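Local coordinates for Mannose/sialic acid-binding lectin (Polygonatum cyrtonema, PDB 3A0C), which probably binds carbohydrates such as mannose and sialic acid, as a bulb-type lectin with anti-HIV activity, at residues Leu49-Leu63 against Ile73-Leu87. Residues are numbered along the deposited sequence; the frame is centred on the assembly and turned at random.
Sequences LGSGCRLTLHNNGNL and IWQTKTNGKEDHYVL
The CA of Gly-61 sits over the centre of one face of the Tyr-85 ring, 3.6 Å from the ring centroid and 10° off the normal, a CH-pi contact at the end of the type I turn His-58 to Gly-61. The ring is held from its far end too, since Tyr-85 OH donates to Lys-81 O in the carbonyl plane, on a lone pair.

Hydrogen bonds tie the turn to the long loop that runs along it. Asp-83 N reaches Asn-59 O at 2.8 Å, and Gly-80 N meets Asn-60 O at 2.6 Å, nearly straight at 167°. Thr-78 OG1, placed between backbone N and carbonyl carbon (chi1 58°), donates to Gly-61 O from above the carbonyl plane and accepts from Thr-76 OG1. Beyond the turn, Thr-76 N bonds Leu-63 O at 3.0 Å, continuing the strand pairing.

Apolar packing follows: Leu-87 CD1 meets Leu-55 CD2 tip to tip at 3.6 Å and also touches Leu-63 CD1, while Leu-57 CD2 rests on Leu-87 CB. Cys-53, disulfide-bonded to Cys-30, borders Ile-73.

A beta-hairpin turn is thus flanked by the loop linking two sheets, their leucines meeting in the interior of the beta-prism II fold of bulb-type lectins.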
loop_
_atom_site.group_PDB
_atom_site.type_symbol
_atom_site.label_atom_id
_atom_site.label_comp_id
_atom_site.label_asym_id
_atom_site.label_seq_id
_atom_site.Cartn_x
_atom_site.Cartn_y
_atom_site.Cartn_z
ATOM N N LEU A 49 15.494 -4.865 22.838
ATOM C CA LEU A 49 15.477 -3.515 23.397
ATOM C C LEU A 49 14.184 -3.136 24.112
ATOM O O LEU A 49 14.123 -2.098 24.769
ATOM C CB LEU A 49 15.766 -2.484 22.303
ATOM C CG LEU A 49 17.150 -2.554 21.661
ATOM C CD1 LEU A 49 17.271 -1.484 20.588
ATOM C CD2 LEU A 49 18.221 -2.376 22.738
ATOM N N GLY A 50 13.155 -3.967 23.988
ATOM C CA GLY A 50 11.895 -3.670 24.654
ATOM C C GLY A 50 10.930 -4.841 24.747
ATOM O O GLY A 50 11.197 -5.918 24.218
ATOM N N SER A 51 9.807 -4.621 25.419
ATOM C CA SER A 51 8.788 -5.637 25.583
ATOM C C SER A 51 7.450 -5.078 25.109
ATOM O O SER A 51 7.169 -3.894 25.257
ATOM C CB SER A 51 8.675 -6.048 27.057
ATOM O OG SER A 51 9.878 -6.629 27.531
ATOM N N GLY A 52 6.626 -5.940 24.538
ATOM C CA GLY A 52 5.333 -5.495 24.070
ATOM C C GLY A 52 5.411 -4.366 23.063
ATOM O O GLY A 52 4.607 -3.445 23.107
ATOM N N CYS A 53 6.373 -4.428 22.155
ATOM C CA CYS A 53 6.513 -3.392 21.131
ATOM C C CYS A 53 5.410 -3.412 20.063
ATOM O O CYS A 53 4.752 -4.434 19.833
ATOM C CB CYS A 53 7.865 -3.505 20.419
ATOM S SG CYS A 53 9.279 -2.822 21.335
ATOM N N ARG A 54 5.225 -2.255 19.430
ATOM C CA ARG A 54 4.261 -2.071 18.354
ATOM C C ARG A 54 4.913 -1.113 17.368
ATOM O O ARG A 54 5.714 -0.275 17.754
ATOM C CB ARG A 54 2.954 -1.469 18.868
ATOM C CG ARG A 54 3.081 -0.076 19.444
ATOM C CD ARG A 54 1.742 0.426 19.965
ATOM N NE ARG A 54 1.895 1.454 20.995
ATOM C CZ ARG A 54 2.127 2.737 20.750
ATOM N NH1 ARG A 54 2.233 3.177 19.501
ATOM N NH2 ARG A 54 2.254 3.580 21.760
ATOM N N LEU A 55 4.597 -1.263 16.092
ATOM C CA LEU A 55 5.148 -0.385 15.071
ATOM C C LEU A 55 4.016 0.526 14.640
ATOM O O LEU A 55 3.040 0.075 14.055
ATOM C CB LEU A 55 5.649 -1.194 13.870
ATOM C CG LEU A 55 6.180 -0.330 12.720
ATOM C CD1 LEU A 55 7.663 -0.030 12.911
ATOM C CD2 LEU A 55 5.938 -1.047 11.410
ATOM N N THR A 56 4.139 1.809 14.929
ATOM C CA THR A 56 3.100 2.749 14.585
ATOM C C THR A 56 3.537 3.674 13.460
ATOM O O THR A 56 4.656 4.189 13.478
ATOM C CB THR A 56 2.723 3.620 15.807
ATOM O OG1 THR A 56 2.392 2.780 16.917
ATOM C CG2 THR A 56 1.542 4.496 15.493
ATOM N N LEU A 57 2.665 3.849 12.466
ATOM C CA LEU A 57 2.928 4.793 11.383
ATOM C C LEU A 57 2.000 5.998 11.661
ATOM O O LEU A 57 0.790 5.903 11.514
ATOM C CB LEU A 57 2.610 4.188 10.006
ATOM C CG LEU A 57 2.726 5.170 8.822
ATOM C CD1 LEU A 57 4.130 5.715 8.753
ATOM C CD2 LEU A 57 2.371 4.493 7.517
ATOM N N HIS A 58 2.572 7.117 12.088
ATOM C CA HIS A 58 1.796 8.318 12.398
ATOM C C HIS A 58 1.314 9.035 11.147
ATOM O O HIS A 58 1.828 8.806 10.052
ATOM C CB HIS A 58 2.642 9.280 13.234
ATOM C CG HIS A 58 3.062 8.714 14.551
ATOM N ND1 HIS A 58 2.165 8.462 15.565
ATOM C CD2 HIS A 58 4.270 8.303 15.002
ATOM C CE1 HIS A 58 2.803 7.919 16.587
ATOM N NE2 HIS A 58 4.082 7.811 16.272
ATOM N N ASN A 59 0.339 9.925 11.317
ATOM C CA ASN A 59 -0.207 10.663 10.186
ATOM C C ASN A 59 0.754 11.659 9.573
ATOM O O ASN A 59 0.425 12.280 8.563
ATOM C CB ASN A 59 -1.483 11.408 10.575
ATOM C CG ASN A 59 -2.630 10.483 10.898
ATOM O OD1 ASN A 59 -2.848 9.485 10.222
ATOM N ND2 ASN A 59 -3.383 10.823 11.930
ATOM N N ASN A 60 1.928 11.830 10.178
ATOM C CA ASN A 60 2.912 12.760 9.630
ATOM C C ASN A 60 4.024 12.046 8.859
ATOM O O ASN A 60 4.971 12.674 8.399
ATOM C CB ASN A 60 3.495 13.671 10.725
ATOM C CG ASN A 60 4.298 12.918 11.762
ATOM O OD1 ASN A 60 4.295 11.693 11.807
ATOM N ND2 ASN A 60 4.991 13.658 12.615
ATOM N N GLY A 61 3.889 10.730 8.708
ATOM C CA GLY A 61 4.863 9.978 7.941
ATOM C C GLY A 61 5.971 9.365 8.748
ATOM O O GLY A 61 6.837 8.694 8.197
ATOM N N ASN A 62 5.944 9.578 10.052
ATOM C CA ASN A 62 6.978 9.027 10.904
ATOM C C ASN A 62 6.606 7.624 11.358
ATOM O O ASN A 62 5.529 7.407 11.904
ATOM C CB ASN A 62 7.221 9.950 12.117
ATOM C CG ASN A 62 8.475 9.577 12.902
ATOM O OD1 ASN A 62 9.491 9.206 12.321
ATOM N ND2 ASN A 62 8.411 9.689 14.214
ATOM N N LEU A 63 7.502 6.669 11.109
ATOM C CA LEU A 63 7.299 5.277 11.495
ATOM C C LEU A 63 8.113 5.037 12.778
ATOM O O LEU A 63 9.345 5.132 12.766
ATOM C CB LEU A 63 7.779 4.369 10.373
ATOM C CG LEU A 63 7.494 2.888 10.556
ATOM C CD1 LEU A 63 5.994 2.630 10.602
ATOM C CD2 LEU A 63 8.133 2.158 9.408
ATOM N N ILE A 73 11.806 3.339 20.842
ATOM C CA ILE A 73 12.891 2.387 20.619
ATOM C C ILE A 73 13.574 2.553 19.253
ATOM O O ILE A 73 14.774 2.304 19.120
ATOM C CB ILE A 73 12.360 0.931 20.725
ATOM C CG1 ILE A 73 11.794 0.676 22.127
ATOM C CG2 ILE A 73 13.446 -0.058 20.364
ATOM C CD1 ILE A 73 12.732 0.940 23.244
ATOM N N TRP A 74 12.809 2.994 18.254
ATOM C CA TRP A 74 13.306 3.146 16.885
ATOM C C TRP A 74 12.332 4.035 16.101
ATOM O O TRP A 74 11.138 4.059 16.393
ATOM C CB TRP A 74 13.385 1.753 16.242
ATOM C CG TRP A 74 13.854 1.677 14.819
ATOM C CD1 TRP A 74 15.125 1.453 14.392
ATOM C CD2 TRP A 74 13.042 1.767 13.633
ATOM N NE1 TRP A 74 15.162 1.392 13.018
ATOM C CE2 TRP A 74 13.897 1.582 12.528
ATOM C CE3 TRP A 74 11.675 1.985 13.404
ATOM C CZ2 TRP A 74 13.432 1.611 11.209
ATOM C CZ3 TRP A 74 11.216 2.011 12.098
ATOM C CH2 TRP A 74 12.092 1.825 11.017
ATOM N N GLN A 75 12.846 4.759 15.110
ATOM C CA GLN A 75 12.018 5.642 14.298
ATOM C C GLN A 75 12.736 6.015 13.013
ATOM O O GLN A 75 13.956 6.130 12.986
ATOM C CB GLN A 75 11.690 6.929 15.061
ATOM C CG GLN A 75 12.904 7.797 15.310
ATOM C CD GLN A 75 12.576 9.046 16.088
ATOM O OE1 GLN A 75 11.733 9.837 15.669
ATOM N NE2 GLN A 75 13.244 9.238 17.231
ATOM N N THR A 76 11.977 6.216 11.945
ATOM C CA THR A 76 12.594 6.582 10.681
ATOM C C THR A 76 12.792 8.091 10.704
ATOM O O THR A 76 13.543 8.653 9.895
ATOM C CB THR A 76 11.695 6.206 9.490
ATOM O OG1 THR A 76 10.517 7.020 9.507
ATOM C CG2 THR A 76 11.281 4.767 9.587
ATOM N N LYS A 77 12.104 8.729 11.648
ATOM C CA LYS A 77 12.144 10.180 11.834
ATOM C C LYS A 77 11.809 10.949 10.547
ATOM O O LYS A 77 12.260 12.063 10.336
ATOM C CB LYS A 77 13.513 10.595 12.370
ATOM C CG LYS A 77 13.596 12.051 12.777
ATOM C CD LYS A 77 14.822 12.317 13.637
ATOM C CE LYS A 77 15.075 13.810 13.781
ATOM N NZ LYS A 77 16.169 14.093 14.748
ATOM N N THR A 78 10.992 10.337 9.701
ATOM C CA THR A 78 10.589 10.927 8.430
ATOM C C THR A 78 9.221 11.583 8.568
ATOM O O THR A 78 8.317 11.352 7.764
ATOM C CB THR A 78 10.500 9.852 7.357
ATOM O OG1 THR A 78 9.568 8.856 7.783
ATOM C CG2 THR A 78 11.863 9.210 7.128
ATOM N N ASN A 79 9.065 12.406 9.593
ATOM C CA ASN A 79 7.790 13.061 9.806
ATOM C C ASN A 79 7.711 14.426 9.136
ATOM O O ASN A 79 8.584 15.271 9.320
ATOM C CB ASN A 79 7.523 13.208 11.297
ATOM C CG ASN A 79 8.621 13.940 12.005
ATOM O OD1 ASN A 79 9.764 13.483 12.038
ATOM N ND2 ASN A 79 8.291 15.091 12.575
ATOM N N GLY A 80 6.656 14.634 8.358
ATOM C CA GLY A 80 6.480 15.894 7.677
ATOM C C GLY A 80 5.045 16.355 7.797
ATOM O O GLY A 80 4.485 16.382 8.899
ATOM N N LYS A 81 4.441 16.694 6.659
ATOM C CA LYS A 81 3.059 17.167 6.618
ATOM C C LYS A 81 2.056 16.232 7.257
ATOM O O LYS A 81 1.953 15.058 6.895
ATOM C CB LYS A 81 2.630 17.454 5.175
ATOM C CG LYS A 81 1.139 17.706 5.028
ATOM C CD LYS A 81 0.802 18.513 3.793
ATOM C CE LYS A 81 -0.675 18.324 3.416
ATOM N NZ LYS A 81 -1.629 18.459 4.558
ATOM N N GLU A 82 1.317 16.780 8.212
ATOM C CA GLU A 82 0.283 16.062 8.942
ATOM C C GLU A 82 -0.857 15.750 7.975
ATOM O O GLU A 82 -1.624 16.632 7.621
ATOM C CB GLU A 82 -0.205 16.950 10.087
ATOM C CG GLU A 82 -1.327 16.388 10.907
ATOM C CD GLU A 82 -0.961 15.094 11.569
ATOM O OE1 GLU A 82 0.086 15.033 12.244
ATOM O OE2 GLU A 82 -1.738 14.136 11.416
ATOM N N ASP A 83 -0.962 14.494 7.551
ATOM C CA ASP A 83 -1.990 14.082 6.596
ATOM C C ASP A 83 -2.286 12.613 6.884
ATOM O O ASP A 83 -2.685 12.264 7.998
ATOM C CB ASP A 83 -1.450 14.262 5.159
ATOM C CG ASP A 83 -2.537 14.189 4.090
ATOM O OD1 ASP A 83 -3.194 13.137 3.971
ATOM O OD2 ASP A 83 -2.727 15.189 3.363
ATOM N N HIS A 84 -2.085 11.767 5.875
ATOM C CA HIS A 84 -2.277 10.320 5.987
ATOM C C HIS A 84 -1.242 9.649 5.086
ATOM O O HIS A 84 -1.035 10.078 3.959
ATOM C CB HIS A 84 -3.698 9.926 5.569
ATOM C CG HIS A 84 -4.738 10.228 6.607
ATOM N ND1 HIS A 84 -4.770 9.604 7.841
ATOM C CD2 HIS A 84 -5.764 11.112 6.606
ATOM C CE1 HIS A 84 -5.769 10.095 8.551
ATOM N NE2 HIS A 84 -6.388 11.010 7.826
ATOM N N TYR A 85 -0.581 8.618 5.612
ATOM C CA TYR A 85 0.457 7.879 4.895
ATOM C C TYR A 85 0.202 6.379 4.959
ATOM O O TYR A 85 -0.734 5.917 5.633
ATOM C CB TYR A 85 1.832 8.177 5.500
ATOM C CG TYR A 85 2.237 9.624 5.402
ATOM C CD1 TYR A 85 1.588 10.608 6.156
ATOM C CD2 TYR A 85 3.247 10.021 4.527
ATOM C CE1 TYR A 85 1.934 11.965 6.036
ATOM C CE2 TYR A 85 3.609 11.372 4.395
ATOM C CZ TYR A 85 2.945 12.339 5.152
ATOM O OH TYR A 85 3.290 13.668 5.023
ATOM N N VAL A 86 1.049 5.617 4.271
ATOM C CA VAL A 86 0.892 4.172 4.229
ATOM C C VAL A 86 2.264 3.490 4.166
ATOM O O VAL A 86 3.196 4.005 3.552
ATOM C CB VAL A 86 0.015 3.743 2.975
ATOM C CG1 VAL A 86 0.776 4.012 1.666
ATOM C CG2 VAL A 86 -0.399 2.283 3.080
ATOM N N LEU A 87 2.374 2.342 4.820
ATOM C CA LEU A 87 3.595 1.546 4.841
ATOM C C LEU A 87 3.257 0.328 3.977
ATOM O O LEU A 87 2.340 -0.428 4.309
ATOM C CB LEU A 87 3.892 1.110 6.276
ATOM C CG LEU A 87 5.185 0.364 6.609
ATOM C CD1 LEU A 87 5.195 0.048 8.095
ATOM C CD2 LEU A 87 5.282 -0.923 5.828
#